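Local coordinates for dopamine N-acetyltransferase-like Protein (Tribolium castaneum, PDB 6V3T) that binds acetyl-CoA and probably transfers its acetyl group to the amine of arylalkylamines such as serotonin, a step of melatonin biosynthesis, at residues E179-Y184 and Y204-T209. Residues are numbered along the deposited sequence; the frame is centred on the assembly and turned at random.
Sequences EKCVTY and YYKVMT
Val182 and Tyr205 form a hydrogen-bonded pair of an antiparallel ladder in the GNAT-type acetyltransferase sheet, where the final strand, 204-211, lies between strand 157-162 and the edge strand 177-183. Antiparallel pairing sends successive side chains to alternate faces, giving each strand pair two separate sets of contacts. Tyr205 N reaches Val182 O at 2.8 Å and nearly straight (170°), and Val182 N returns to Tyr205 O. A classic beta bulge interrupts the ladder: Glu179 and Lys180 both face Val207, whose N bonds Lys180 O and whose O takes Glu179 N at 2.9 Å; pairing resumes at Thr209 with Ile177.

With Val182 CG1 set between the backbone N and the carbonyl carbon (chi1 50°), this methyl lies 3.4 Å from Tyr205 CD2, on the face that Tyr205 and Val207 pack against helix 94-108. On the opposite face, Cys181 SG touches Tyr204 CD2 at 3.4 Å, an oblique sulfur-aromatic contact; Lys206 passes the same sulfur with CG and touches Gln168 of helix 165-174. Cys181 has also been seen in an interchain disulfide.

Beyond Thr183, the Tyr184 ring lies with one face under Tyr205 N, and its OH bonds the backbone O of Thr163, an acetyl-CoA-binding residue. At the bulge, Glu179 OE1 forms a salt bridge with Lys115, OE2 a hydrogen bond with Tyr116 OH, and Glu179 CG lies 3.7 Å from Thr209 CB.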
loop_
_atom_site.group_PDB
_atom_site.type_symbol
_atom_site.label_atom_id
_atom_site.label_comp_id
_atom_site.label_asym_id
_atom_site.label_seq_id
_atom_site.Cartn_x
_atom_site.Cartn_y
_atom_site.Cartn_z
ATOM N N GLU A 179 -11.233 -6.679 7.755
ATOM C CA GLU A 179 -12.169 -7.337 6.808
ATOM C C GLU A 179 -11.766 -8.800 6.633
ATOM O O GLU A 179 -12.606 -9.671 6.855
ATOM C CB GLU A 179 -12.138 -6.633 5.453
ATOM C CG GLU A 179 -12.694 -5.229 5.491
ATOM C CD GLU A 179 -14.197 -5.139 5.678
ATOM O OE1 GLU A 179 -14.863 -6.190 5.637
ATOM O OE2 GLU A 179 -14.702 -4.019 5.854
ATOM N N LYS A 180 -10.525 -9.042 6.218
ATOM C CA LYS A 180 -9.944 -10.402 6.133
ATOM C C LYS A 180 -8.573 -10.416 6.808
ATOM O O LYS A 180 -7.802 -9.479 6.627
ATOM C CB LYS A 180 -9.831 -10.878 4.683
ATOM C CG LYS A 180 -9.143 -12.230 4.539
ATOM C CD LYS A 180 -9.624 -13.059 3.387
ATOM C CE LYS A 180 -10.834 -13.903 3.698
ATOM N NZ LYS A 180 -10.494 -15.294 4.060
ATOM N N CYS A 181 -8.296 -11.468 7.560
ATOM C CA CYS A 181 -6.980 -11.724 8.178
ATOM C C CYS A 181 -6.434 -13.038 7.615
ATOM O O CYS A 181 -7.178 -14.047 7.642
ATOM C CB CYS A 181 -7.097 -11.777 9.694
ATOM S SG CYS A 181 -5.484 -11.679 10.504
ATOM N N VAL A 182 -5.203 -13.004 7.099
ATOM C CA VAL A 182 -4.546 -14.154 6.419
ATOM C C VAL A 182 -3.090 -14.238 6.874
ATOM O O VAL A 182 -2.360 -13.224 6.764
ATOM C CB VAL A 182 -4.641 -14.058 4.883
ATOM C CG1 VAL A 182 -4.208 -12.703 4.350
ATOM C CG2 VAL A 182 -3.853 -15.164 4.203
ATOM N N THR A 183 -2.697 -15.435 7.320
ATOM C CA THR A 183 -1.341 -15.792 7.808
ATOM C C THR A 183 -0.433 -16.101 6.615
ATOM O O THR A 183 -0.801 -16.979 5.826
ATOM C CB THR A 183 -1.434 -16.994 8.751
ATOM O OG1 THR A 183 -2.822 -17.280 8.950
ATOM C CG2 THR A 183 -0.739 -16.736 10.068
ATOM N N TYR A 184 0.709 -15.418 6.505
ATOM C CA TYR A 184 1.713 -15.599 5.424
ATOM C C TYR A 184 2.222 -17.046 5.376
ATOM O O TYR A 184 2.554 -17.543 4.277
ATOM C CB TYR A 184 2.895 -14.660 5.639
ATOM C CG TYR A 184 2.578 -13.194 5.503
ATOM C CD1 TYR A 184 2.169 -12.655 4.296
ATOM C CD2 TYR A 184 2.730 -12.333 6.573
ATOM C CE1 TYR A 184 1.901 -11.303 4.159
ATOM C CE2 TYR A 184 2.471 -10.978 6.453
ATOM C CZ TYR A 184 2.055 -10.457 5.242
ATOM O OH TYR A 184 1.800 -9.120 5.131
ATOM N N TYR A 204 1.167 -11.989 9.631
ATOM C CA TYR A 204 -0.115 -11.996 8.875
ATOM C C TYR A 204 -0.411 -10.639 8.226
ATOM O O TYR A 204 0.094 -9.595 8.682
ATOM C CB TYR A 204 -1.254 -12.437 9.791
ATOM C CG TYR A 204 -1.316 -11.714 11.110
ATOM C CD1 TYR A 204 -0.427 -11.961 12.126
ATOM C CD2 TYR A 204 -2.277 -10.771 11.354
ATOM C CE1 TYR A 204 -0.477 -11.287 13.333
ATOM C CE2 TYR A 204 -2.362 -10.104 12.565
ATOM C CZ TYR A 204 -1.456 -10.354 13.563
ATOM O OH TYR A 204 -1.535 -9.683 14.744
ATOM N N TYR A 205 -1.230 -10.694 7.170
ATOM C CA TYR A 205 -1.675 -9.556 6.320
ATOM C C TYR A 205 -3.170 -9.344 6.563
ATOM O O TYR A 205 -3.958 -10.326 6.508
ATOM C CB TYR A 205 -1.335 -9.835 4.852
ATOM C CG TYR A 205 -2.215 -9.218 3.787
ATOM C CD1 TYR A 205 -2.401 -7.846 3.690
ATOM C CD2 TYR A 205 -2.788 -10.007 2.804
ATOM C CE1 TYR A 205 -3.172 -7.284 2.678
ATOM C CE2 TYR A 205 -3.556 -9.466 1.786
ATOM C CZ TYR A 205 -3.754 -8.098 1.722
ATOM O OH TYR A 205 -4.522 -7.579 0.715
ATOM N N LYS A 206 -3.535 -8.106 6.888
ATOM C CA LYS A 206 -4.936 -7.703 7.107
ATOM C C LYS A 206 -5.326 -6.726 6.017
ATOM O O LYS A 206 -4.552 -5.775 5.785
ATOM C CB LYS A 206 -5.111 -7.002 8.447
ATOM C CG LYS A 206 -5.218 -7.913 9.653
ATOM C CD LYS A 206 -5.111 -7.122 10.924
ATOM C CE LYS A 206 -5.531 -7.880 12.154
ATOM N NZ LYS A 206 -5.590 -6.957 13.305
ATOM N N VAL A 207 -6.469 -6.969 5.382
ATOM C CA VAL A 207 -7.255 -5.919 4.683
ATOM C C VAL A 207 -8.097 -5.222 5.754
ATOM O O VAL A 207 -8.764 -5.920 6.531
ATOM C CB VAL A 207 -8.093 -6.495 3.528
ATOM C CG1 VAL A 207 -9.037 -5.461 2.935
ATOM C CG2 VAL A 207 -7.196 -7.055 2.439
ATOM N N MET A 208 -7.992 -3.897 5.823
ATOM C CA MET A 208 -8.596 -3.062 6.886
ATOM C C MET A 208 -9.325 -1.898 6.226
ATOM O O MET A 208 -8.943 -1.494 5.125
ATOM C CB MET A 208 -7.533 -2.544 7.859
ATOM C CG MET A 208 -6.687 -3.659 8.448
ATOM S SD MET A 208 -5.532 -3.140 9.742
ATOM C CE MET A 208 -6.650 -3.044 11.145
ATOM N N THR A 209 -10.334 -1.385 6.909
ATOM C CA THR A 209 -11.439 -0.612 6.313
ATOM C C THR A 209 -12.020 0.335 7.362
ATOM O O THR A 209 -12.144 -0.082 8.530
ATOM C CB THR A 209 -12.484 -1.589 5.769
ATOM O OG1 THR A 209 -12.193 -1.695 4.377
ATOM C CG2 THR A 209 -13.915 -1.155 6.011
#